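Local coordinates for nitrogenase iron-molybdenum cofactor biosynthesis protein NifB (Methanothermobacter thermautotrophicus, PDB 7JMA) that probably carries out the radical SAM-dependent carbide insertion that couples two [4Fe-4S] clusters into the [8Fe-9S-C] precursor of the nitrogenase cofactor, at residues A[140-151]-A[167-178]; A[204-212]-A[248-256]. All coordinates share one frame; numbering follows the deposited sequence.

Interaction 1 comes first along the chain and closes before interaction 2 opens; their centres lie about 17 Å apart. In interaction 1 the end of strand 137-141, with the loop and short helix 147-150 behind it, packs on helix 166-186. Interaction 2 sets helix 206-216 against the end of helix 240-251 and the residues beyond it. The parallel sheet relates them: strand 190-197 lies next to 137-141, and 220-225 follows as the outermost strand of the sheet on that side. They also touch directly, His205 NE2 lying 2.9 Å from Val145 N, a probable hydrogen bond. One contact thus covers the loop after a central strand, near Cys42 of a cluster site, and the other the outer edge of the barrel-like domain.

Interaction 1. Residues A[140-151]-A[167-178]; sequences VTVNAVDPEIGE and REAFEVLSRNQL
Phe170 reaches from helix 166-186 into the loop and short helix of residues 144-151, and each part of it has a partner there. CG lies anti to the backbone N (chi1 172°), which carries the ring toward them. CB sits beside the Gly150 carbonyl group, and CG and CD1 lie under Gly150 CA, whose CH-pi contact measures 3.5 Å to the ring centroid of Phe170 and only 14° off the normal. Ser174 CB covers the opposite face, offset toward the rim. CD2 and CE2 meet Pro147 CA, CE1 lies between Gly150 CA and Ala144 O, and Ala144 O sits at the ring edge, in plane, 3.2 Å from Phe170 CZ. With an alanine here the ring is lost, which is likely to open a gap beneath Gly150 CA and free the short helix to shift. Strand 137-141 and helix 166-186 belong to the radical SAM fold; the Thr141 side chain is about 7 Å from that of Cys42, which binds a [4Fe-4S] cluster in another structure of this protein, though none is bound in this model. Two waters join the segments through Ser174 OG: one donates to Ala144 O (2.7 Å), the other to Val145 O (2.9 Å). Pro147 CB rests 3.7 Å above the centre of the Arg167 guanidinium. Arg167 NE makes a weak hydrogen bond, part of a salt bridge, to Glu151 OE1 (3.4 Å, 139°); NH1 makes another to Glu171 OE2, joining the two carboxylates.

Interaction 2. Residues A[204-212]-A[248-256]; sequences EHIVDIARE and NEVEKIIPV
Ala210 CB is met by three branched side chains of segment 248-256: Val250 CG1 and Ile254 CG2 each lie 3.8 Å from it, and Ile253 CG2 follows at 3.9 Å. The methyl points toward the other segment. The nearest CA pair is Val207 and Val250, 5.5 Å apart. On one flank Val250 CG2 touches Ile206 CG2 at 3.8 Å. On another, Val207 CG1 packs against Glu249 CB and against Ile253 CD1, the latter at 4.0 Å, with the Val207 and Ile253 side chains crossing at about a right angle. Ile253 CD1 also lies 3.9 Å above the guanidinium plane of Arg211, over its centre, an apolar cover for a flat charged group on the exposed side of the contact. In Ile253 chi1 (-69°) parts CG1 from CG2, putting CG2 at the Ala210-Arg211 peptide; chi2 (134°), off the usual staggered positions, then turns CD1 to the guanidinium. No hydrogen bond crosses between the segments. Behind this layer, Val250 O accepts from both Ile253 N and Ile254 N, fixing the turn that presents the two isoleucines. Ile206 and Ala210 also reach Met221 of strand 220-225, and Pro255 is backbone hydrogen-bonded to Met221. The result is apolar packing of helix 206-216 against the end of helix 240-251 and the turn that follows it, at the outermost strand of the parallel sheet in a radical SAM, TIM-barrel-related fold.

Interaction 1. Residues A[140-151]-A[167-178]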
loop_
_atom_site.group_PDB
_atom_site.type_symbol
_atom_site.label_atom_id
_atom_site.label_comp_id
_atom_site.label_asym_id
_atom_site.label_seq_id
_atom_site.Cartn_x
_atom_site.Cartn_y
_atom_site.Cartn_z
ATOM N N VAL A 140 0.055 -2.692 -1.571
ATOM C CA VAL A 140 -1.171 -1.935 -1.833
ATOM C C VAL A 140 -2.134 -2.201 -0.685
ATOM O O VAL A 140 -2.349 -3.357 -0.312
ATOM C CB VAL A 140 -1.803 -2.347 -3.177
ATOM C CG1 VAL A 140 -3.047 -1.478 -3.448
ATOM C CG2 VAL A 140 -0.792 -2.226 -4.330
ATOM N N THR A 141 -2.699 -1.142 -0.096
ATOM C CA THR A 141 -3.608 -1.323 1.022
ATOM C C THR A 141 -5.025 -1.406 0.472
ATOM O O THR A 141 -5.536 -0.433 -0.099
ATOM C CB THR A 141 -3.448 -0.187 2.026
ATOM O OG1 THR A 141 -2.126 -0.274 2.580
ATOM C CG2 THR A 141 -4.468 -0.334 3.160
ATOM N N VAL A 142 -5.645 -2.571 0.629
ATOM C CA VAL A 142 -6.979 -2.844 0.112
ATOM C C VAL A 142 -7.823 -3.279 1.295
ATOM O O VAL A 142 -7.626 -4.374 1.837
ATOM C CB VAL A 142 -6.996 -3.934 -0.969
ATOM C CG1 VAL A 142 -8.442 -4.126 -1.435
ATOM C CG2 VAL A 142 -6.079 -3.597 -2.150
ATOM N N ASN A 143 -8.770 -2.428 1.700
ATOM C CA ASN A 143 -9.557 -2.697 2.893
ATOM C C ASN A 143 -10.970 -3.169 2.598
ATOM O O ASN A 143 -11.651 -3.623 3.519
ATOM C CB ASN A 143 -9.598 -1.437 3.771
ATOM C CG ASN A 143 -8.222 -1.065 4.280
ATOM O OD1 ASN A 143 -7.499 -1.917 4.789
ATOM N ND2 ASN A 143 -7.839 0.201 4.121
ATOM N N ALA A 144 -11.416 -3.080 1.346
ATOM C CA ALA A 144 -12.713 -3.615 0.954
ATOM C C ALA A 144 -12.756 -3.706 -0.563
ATOM O O ALA A 144 -12.038 -2.993 -1.268
ATOM C CB ALA A 144 -13.873 -2.746 1.473
ATOM N N VAL A 145 -13.627 -4.581 -1.054
ATOM C CA VAL A 145 -13.971 -4.627 -2.468
ATOM C C VAL A 145 -15.466 -4.486 -2.703
ATOM O O VAL A 145 -15.904 -4.482 -3.857
ATOM C CB VAL A 145 -13.433 -5.913 -3.126
ATOM C CG1 VAL A 145 -11.926 -5.924 -2.978
ATOM C CG2 VAL A 145 -14.050 -7.153 -2.493
ATOM N N ASP A 146 -16.255 -4.351 -1.646
ATOM C CA ASP A 146 -17.697 -4.192 -1.738
ATOM C C ASP A 146 -18.041 -2.776 -1.303
ATOM O O ASP A 146 -17.703 -2.389 -0.174
ATOM C CB ASP A 146 -18.377 -5.236 -0.855
ATOM C CG ASP A 146 -19.796 -4.871 -0.460
ATOM O OD1 ASP A 146 -20.214 -5.346 0.615
ATOM O OD2 ASP A 146 -20.499 -4.152 -1.203
ATOM N N PRO A 147 -18.682 -1.970 -2.156
ATOM C CA PRO A 147 -18.841 -0.539 -1.833
ATOM C C PRO A 147 -19.689 -0.266 -0.607
ATOM O O PRO A 147 -19.540 0.797 0.007
ATOM C CB PRO A 147 -19.489 0.043 -3.099
ATOM C CG PRO A 147 -19.280 -0.982 -4.166
ATOM C CD PRO A 147 -19.226 -2.308 -3.480
ATOM N N GLU A 148 -20.590 -1.172 -0.230
ATOM C CA GLU A 148 -21.350 -0.936 0.994
ATOM C C GLU A 148 -20.459 -1.016 2.225
ATOM O O GLU A 148 -20.794 -0.430 3.259
ATOM C CB GLU A 148 -22.510 -1.923 1.112
ATOM C CG GLU A 148 -22.102 -3.289 1.599
ATOM C CD GLU A 148 -23.279 -4.160 1.995
ATOM O OE1 GLU A 148 -24.412 -3.876 1.551
ATOM O OE2 GLU A 148 -23.062 -5.144 2.737
ATOM N N ILE A 149 -19.330 -1.714 2.131
ATOM C CA ILE A 149 -18.348 -1.731 3.206
ATOM C C ILE A 149 -17.311 -0.632 3.018
ATOM O O ILE A 149 -16.934 0.042 3.981
ATOM C CB ILE A 149 -17.684 -3.122 3.283
ATOM C CG1 ILE A 149 -18.708 -4.179 3.703
ATOM C CG2 ILE A 149 -16.474 -3.087 4.223
ATOM C CD1 ILE A 149 -18.188 -5.598 3.656
ATOM N N GLY A 150 -16.847 -0.435 1.777
ATOM C CA GLY A 150 -15.807 0.549 1.526
ATOM C C GLY A 150 -16.243 1.976 1.792
ATOM O O GLY A 150 -15.433 2.807 2.215
ATOM N N GLU A 151 -17.524 2.278 1.570
ATOM C CA GLU A 151 -18.015 3.627 1.810
ATOM C C GLU A 151 -17.941 4.008 3.278
ATOM O O GLU A 151 -17.976 5.201 3.603
ATOM C CB GLU A 151 -19.449 3.756 1.303
ATOM C CG GLU A 151 -20.457 3.040 2.172
ATOM C CD GLU A 151 -21.825 2.948 1.525
ATOM O OE1 GLU A 151 -21.972 3.401 0.371
ATOM O OE2 GLU A 151 -22.751 2.422 2.176
ATOM N N ARG A 167 -19.577 7.010 -1.131
ATOM C CA ARG A 167 -19.536 5.793 -1.926
ATOM C C ARG A 167 -18.756 6.006 -3.215
ATOM O O ARG A 167 -17.942 5.157 -3.601
ATOM C CB ARG A 167 -20.952 5.313 -2.223
ATOM C CG ARG A 167 -20.980 4.013 -2.999
ATOM C CD ARG A 167 -22.392 3.660 -3.422
ATOM N NE ARG A 167 -22.841 2.431 -2.780
ATOM C CZ ARG A 167 -23.011 1.278 -3.415
ATOM N NH1 ARG A 167 -22.773 1.191 -4.720
ATOM N NH2 ARG A 167 -23.420 0.210 -2.746
ATOM N N GLU A 168 -18.963 7.151 -3.878
ATOM C CA GLU A 168 -18.219 7.432 -5.104
ATOM C C GLU A 168 -16.721 7.487 -4.841
ATOM O O GLU A 168 -15.922 7.061 -5.682
ATOM C CB GLU A 168 -18.691 8.738 -5.733
ATOM C CG GLU A 168 -18.074 8.990 -7.101
ATOM C CD GLU A 168 -18.730 10.135 -7.854
ATOM O OE1 GLU A 168 -19.025 9.956 -9.058
ATOM O OE2 GLU A 168 -18.942 11.211 -7.251
ATOM N N ALA A 169 -16.315 8.022 -3.686
ATOM C CA ALA A 169 -14.893 8.018 -3.345
ATOM C C ALA A 169 -14.336 6.593 -3.315
ATOM O O ALA A 169 -13.303 6.305 -3.931
ATOM C CB ALA A 169 -14.666 8.721 -2.002
ATOM N N PHE A 170 -15.003 5.686 -2.598
ATOM C CA PHE A 170 -14.508 4.314 -2.550
ATOM C C PHE A 170 -14.524 3.659 -3.926
ATOM O O PHE A 170 -13.618 2.881 -4.268
ATOM C CB PHE A 170 -15.321 3.459 -1.581
ATOM C CG PHE A 170 -14.948 2.011 -1.661
ATOM C CD1 PHE A 170 -13.761 1.567 -1.100
ATOM C CD2 PHE A 170 -15.736 1.112 -2.372
ATOM C CE1 PHE A 170 -13.385 0.222 -1.201
ATOM C CE2 PHE A 170 -15.365 -0.220 -2.475
ATOM C CZ PHE A 170 -14.188 -0.660 -1.888
ATOM N N GLU A 171 -15.569 3.907 -4.715
ATOM C CA GLU A 171 -15.652 3.248 -6.013
ATOM C C GLU A 171 -14.491 3.662 -6.913
ATOM O O GLU A 171 -13.937 2.836 -7.648
ATOM C CB GLU A 171 -16.998 3.552 -6.663
ATOM C CG GLU A 171 -18.149 2.833 -5.967
ATOM C CD GLU A 171 -19.512 3.248 -6.479
ATOM O OE1 GLU A 171 -19.627 4.346 -7.074
ATOM O OE2 GLU A 171 -20.469 2.467 -6.285
ATOM N N VAL A 172 -14.101 4.936 -6.848
ATOM C CA VAL A 172 -12.951 5.420 -7.604
ATOM C C VAL A 172 -11.661 4.794 -7.076
ATOM O O VAL A 172 -10.840 4.277 -7.850
ATOM C CB VAL A 172 -12.894 6.960 -7.545
ATOM C CG1 VAL A 172 -11.578 7.478 -8.141
ATOM C CG2 VAL A 172 -14.093 7.572 -8.254
ATOM N N LEU A 173 -11.466 4.819 -5.750
ATOM C CA LEU A 173 -10.274 4.210 -5.161
ATOM C C LEU A 173 -10.211 2.726 -5.501
ATOM O O LEU A 173 -9.166 2.214 -5.925
ATOM C CB LEU A 173 -10.265 4.403 -3.651
ATOM C CG LEU A 173 -9.147 3.675 -2.909
ATOM C CD1 LEU A 173 -7.742 4.109 -3.393
ATOM C CD2 LEU A 173 -9.281 3.857 -1.414
ATOM N N SER A 174 -11.335 2.023 -5.341
ATOM C CA SER A 174 -11.318 0.577 -5.526
ATOM C C SER A 174 -11.010 0.213 -6.968
ATOM O O SER A 174 -10.192 -0.683 -7.229
ATOM C CB SER A 174 -12.658 -0.031 -5.105
ATOM O OG SER A 174 -12.666 -1.440 -5.409
ATOM N N ARG A 175 -11.673 0.875 -7.924
ATOM C CA ARG A 175 -11.394 0.576 -9.328
ATOM C C ARG A 175 -9.925 0.807 -9.658
ATOM O O ARG A 175 -9.276 -0.033 -10.304
ATOM C CB ARG A 175 -12.270 1.420 -10.247
ATOM C CG ARG A 175 -12.323 0.839 -11.647
ATOM C CD ARG A 175 -12.566 1.871 -12.723
ATOM N NE ARG A 175 -11.696 3.033 -12.559
ATOM C CZ ARG A 175 -11.996 4.252 -12.997
ATOM N NH1 ARG A 175 -13.144 4.462 -13.633
ATOM N NH2 ARG A 175 -11.150 5.259 -12.801
ATOM N N ASN A 176 -9.375 1.936 -9.194
ATOM C CA ASN A 176 -7.994 2.270 -9.513
ATOM C C ASN A 176 -7.013 1.311 -8.847
ATOM O O ASN A 176 -6.043 0.864 -9.481
ATOM C CB ASN A 176 -7.706 3.716 -9.094
ATOM C CG ASN A 176 -8.241 4.730 -10.100
ATOM O OD1 ASN A 176 -9.034 4.392 -10.974
ATOM N ND2 ASN A 176 -7.801 5.981 -9.979
ATOM N N GLN A 177 -7.239 0.975 -7.575
ATOM C CA GLN A 177 -6.244 0.169 -6.879
ATOM C C GLN A 177 -6.264 -1.271 -7.391
ATOM O O GLN A 177 -5.205 -1.895 -7.531
ATOM C CB GLN A 177 -6.448 0.249 -5.356
ATOM C CG GLN A 177 -7.672 -0.445 -4.808
ATOM C CD GLN A 177 -7.828 -0.239 -3.305
ATOM O OE1 GLN A 177 -6.984 0.397 -2.640
ATOM N NE2 GLN A 177 -8.887 -0.783 -2.761
ATOM N N LEU A 178 -7.448 -1.793 -7.742
ATOM C CA LEU A 178 -7.513 -3.168 -8.246
ATOM C C LEU A 178 -6.949 -3.272 -9.659
ATOM O O LEU A 178 -6.258 -4.249 -9.986
ATOM C CB LEU A 178 -8.955 -3.680 -8.210
ATOM C CG LEU A 178 -9.520 -3.826 -6.793
ATOM C CD1 LEU A 178 -10.986 -4.242 -6.855
ATOM C CD2 LEU A 178 -8.690 -4.822 -5.962
HETATM O O HOH W 1 -10.929 -2.349 -3.656
HETATM O O HOH W 2 -15.007 -2.441 -5.667
#

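Interaction 2. Residues A[204-212]-A[248-256]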
loop_
_atom_site.group_PDB
_atom_site.type_symbol
_atom_site.label_atom_id
_atom_site.label_comp_id
_atom_site.label_asym_id
_atom_site.label_seq_id
_atom_site.Cartn_x
_atom_site.Cartn_y
_atom_site.Cartn_z
ATOM N N GLU A 204 -15.693 -10.420 8.082
ATOM C CA GLU A 204 -16.131 -11.536 7.255
ATOM C C GLU A 204 -15.922 -11.272 5.772
ATOM O O GLU A 204 -16.243 -12.132 4.943
ATOM C CB GLU A 204 -17.603 -11.843 7.521
ATOM C CG GLU A 204 -17.888 -12.286 8.944
ATOM C CD GLU A 204 -19.359 -12.198 9.290
ATOM O OE1 GLU A 204 -20.194 -12.398 8.383
ATOM O OE2 GLU A 204 -19.680 -11.929 10.467
ATOM N N HIS A 205 -15.376 -10.113 5.433
ATOM C CA HIS A 205 -15.192 -9.663 4.068
ATOM C C HIS A 205 -13.762 -9.849 3.576
ATOM O O HIS A 205 -13.506 -9.705 2.375
ATOM C CB HIS A 205 -15.596 -8.184 3.990
ATOM C CG HIS A 205 -15.431 -7.569 2.643
ATOM N ND1 HIS A 205 -16.086 -8.040 1.527
ATOM C CD2 HIS A 205 -14.704 -6.501 2.234
ATOM C CE1 HIS A 205 -15.759 -7.296 0.485
ATOM N NE2 HIS A 205 -14.921 -6.357 0.888
ATOM N N ILE A 206 -12.833 -10.187 4.472
ATOM C CA ILE A 206 -11.427 -10.258 4.094
ATOM C C ILE A 206 -11.186 -11.359 3.065
ATOM O O ILE A 206 -10.340 -11.199 2.181
ATOM C CB ILE A 206 -10.550 -10.445 5.346
ATOM C CG1 ILE A 206 -10.835 -9.345 6.375
ATOM C CG2 ILE A 206 -9.087 -10.454 4.975
ATOM C CD1 ILE A 206 -10.406 -7.981 5.951
ATOM N N VAL A 207 -11.916 -12.476 3.138
ATOM C CA VAL A 207 -11.686 -13.526 2.145
ATOM C C VAL A 207 -12.179 -13.085 0.767
ATOM O O VAL A 207 -11.642 -13.519 -0.262
ATOM C CB VAL A 207 -12.331 -14.858 2.577
ATOM C CG1 VAL A 207 -11.472 -15.550 3.625
ATOM C CG2 VAL A 207 -13.729 -14.629 3.108
ATOM N N ASP A 208 -13.201 -12.222 0.713
ATOM C CA ASP A 208 -13.608 -11.643 -0.566
ATOM C C ASP A 208 -12.498 -10.779 -1.144
ATOM O O ASP A 208 -12.219 -10.834 -2.349
ATOM C CB ASP A 208 -14.883 -10.812 -0.407
ATOM C CG ASP A 208 -16.028 -11.602 0.181
ATOM O OD1 ASP A 208 -16.269 -12.733 -0.289
ATOM O OD2 ASP A 208 -16.688 -11.084 1.109
ATOM N N ILE A 209 -11.864 -9.958 -0.298
ATOM C CA ILE A 209 -10.699 -9.198 -0.745
ATOM C C ILE A 209 -9.660 -10.141 -1.332
ATOM O O ILE A 209 -9.156 -9.932 -2.440
ATOM C CB ILE A 209 -10.103 -8.380 0.414
ATOM C CG1 ILE A 209 -11.125 -7.382 0.961
ATOM C CG2 ILE A 209 -8.859 -7.613 -0.057
ATOM C CD1 ILE A 209 -10.628 -6.676 2.193
ATOM N N ALA A 210 -9.331 -11.199 -0.588
ATOM C CA ALA A 210 -8.277 -12.113 -1.015
ATOM C C ALA A 210 -8.598 -12.731 -2.366
ATOM O O ALA A 210 -7.730 -12.809 -3.241
ATOM C CB ALA A 210 -8.067 -13.198 0.042
ATOM N N ARG A 211 -9.843 -13.176 -2.561
ATOM C CA ARG A 211 -10.212 -13.748 -3.853
ATOM C C ARG A 211 -10.042 -12.724 -4.969
ATOM O O ARG A 211 -9.511 -13.043 -6.038
ATOM C CB ARG A 211 -11.649 -14.268 -3.814
ATOM C CG ARG A 211 -11.833 -15.524 -2.992
ATOM C CD ARG A 211 -13.263 -16.030 -3.089
ATOM N NE ARG A 211 -13.645 -16.780 -1.899
ATOM C CZ ARG A 211 -13.404 -18.077 -1.725
ATOM N NH1 ARG A 211 -12.785 -18.775 -2.670
ATOM N NH2 ARG A 211 -13.787 -18.677 -0.606
ATOM N N GLU A 212 -10.457 -11.471 -4.722
ATOM C CA GLU A 212 -10.393 -10.453 -5.764
ATOM C C GLU A 212 -8.952 -10.085 -6.101
ATOM O O GLU A 212 -8.593 -9.958 -7.278
ATOM C CB GLU A 212 -11.159 -9.201 -5.338
ATOM C CG GLU A 212 -11.336 -8.200 -6.460
ATOM C CD GLU A 212 -12.017 -8.801 -7.686
ATOM O OE1 GLU A 212 -11.595 -8.473 -8.819
ATOM O OE2 GLU A 212 -12.972 -9.594 -7.513
ATOM N N ASN A 248 -5.971 -17.802 8.745
ATOM C CA ASN A 248 -6.058 -19.196 8.321
ATOM C C ASN A 248 -7.028 -19.364 7.161
ATOM O O ASN A 248 -6.780 -20.161 6.248
ATOM C CB ASN A 248 -6.470 -20.075 9.502
ATOM C CG ASN A 248 -5.388 -20.171 10.556
ATOM O OD1 ASN A 248 -4.213 -19.932 10.273
ATOM N ND2 ASN A 248 -5.776 -20.519 11.779
ATOM N N GLU A 249 -8.138 -18.625 7.174
ATOM C CA GLU A 249 -9.071 -18.681 6.054
ATOM C C GLU A 249 -8.465 -18.068 4.798
ATOM O O GLU A 249 -8.601 -18.621 3.702
ATOM C CB GLU A 249 -10.371 -17.968 6.414
ATOM C CG GLU A 249 -11.547 -18.910 6.639
ATOM C CD GLU A 249 -12.882 -18.248 6.351
ATOM O OE1 GLU A 249 -13.130 -17.148 6.891
ATOM O OE2 GLU A 249 -13.680 -18.821 5.576
ATOM N N VAL A 250 -7.813 -16.914 4.934
ATOM C CA VAL A 250 -7.224 -16.261 3.768
ATOM C C VAL A 250 -6.144 -17.139 3.159
ATOM O O VAL A 250 -5.986 -17.185 1.932
ATOM C CB VAL A 250 -6.692 -14.866 4.158
ATOM C CG1 VAL A 250 -5.910 -14.246 3.006
ATOM C CG2 VAL A 250 -7.839 -13.966 4.558
ATOM N N GLU A 251 -5.405 -17.866 4.002
ATOM C CA GLU A 251 -4.322 -18.725 3.538
ATOM C C GLU A 251 -4.807 -19.787 2.555
ATOM O O GLU A 251 -4.024 -20.267 1.724
ATOM C CB GLU A 251 -3.652 -19.390 4.740
ATOM C CG GLU A 251 -2.181 -19.709 4.559
ATOM C CD GLU A 251 -1.529 -20.143 5.858
ATOM O OE1 GLU A 251 -2.078 -21.043 6.532
ATOM O OE2 GLU A 251 -0.473 -19.573 6.210
ATOM N N LYS A 252 -6.077 -20.180 2.637
ATOM C CA LYS A 252 -6.598 -21.149 1.682
ATOM C C LYS A 252 -6.757 -20.555 0.290
ATOM O O LYS A 252 -6.931 -21.313 -0.674
ATOM C CB LYS A 252 -7.937 -21.707 2.173
ATOM N N ILE A 253 -6.680 -19.230 0.169
ATOM C CA ILE A 253 -6.884 -18.537 -1.090
ATOM C C ILE A 253 -5.585 -17.955 -1.631
ATOM O O ILE A 253 -5.327 -18.024 -2.834
ATOM C CB ILE A 253 -7.965 -17.444 -0.922
ATOM C CG1 ILE A 253 -9.336 -18.108 -0.708
ATOM C CG2 ILE A 253 -7.955 -16.462 -2.074
ATOM C CD1 ILE A 253 -10.124 -17.513 0.426
ATOM N N ILE A 254 -4.753 -17.392 -0.768
ATOM C CA ILE A 254 -3.546 -16.680 -1.182
ATOM C C ILE A 254 -2.547 -16.777 -0.033
ATOM O O ILE A 254 -2.966 -16.832 1.133
ATOM C CB ILE A 254 -3.887 -15.223 -1.547
ATOM C CG1 ILE A 254 -2.675 -14.440 -2.065
ATOM C CG2 ILE A 254 -4.473 -14.516 -0.343
ATOM C CD1 ILE A 254 -3.056 -13.127 -2.711
ATOM N N PRO A 255 -1.237 -16.837 -0.294
ATOM C CA PRO A 255 -0.265 -16.838 0.807
ATOM C C PRO A 255 -0.450 -15.633 1.721
ATOM O O PRO A 255 -0.812 -14.540 1.280
ATOM C CB PRO A 255 1.082 -16.789 0.086
ATOM C CG PRO A 255 0.819 -17.481 -1.213
ATOM C CD PRO A 255 -0.584 -17.063 -1.599
ATOM N N VAL A 256 -0.190 -15.846 3.010
ATOM C CA VAL A 256 -0.378 -14.828 4.036
ATOM C C VAL A 256 0.963 -14.563 4.698
ATOM O O VAL A 256 1.718 -15.497 4.987
ATOM C CB VAL A 256 -1.428 -15.256 5.083
ATOM C CG1 VAL A 256 -1.522 -14.223 6.209
ATOM C CG2 VAL A 256 -2.778 -15.445 4.418
#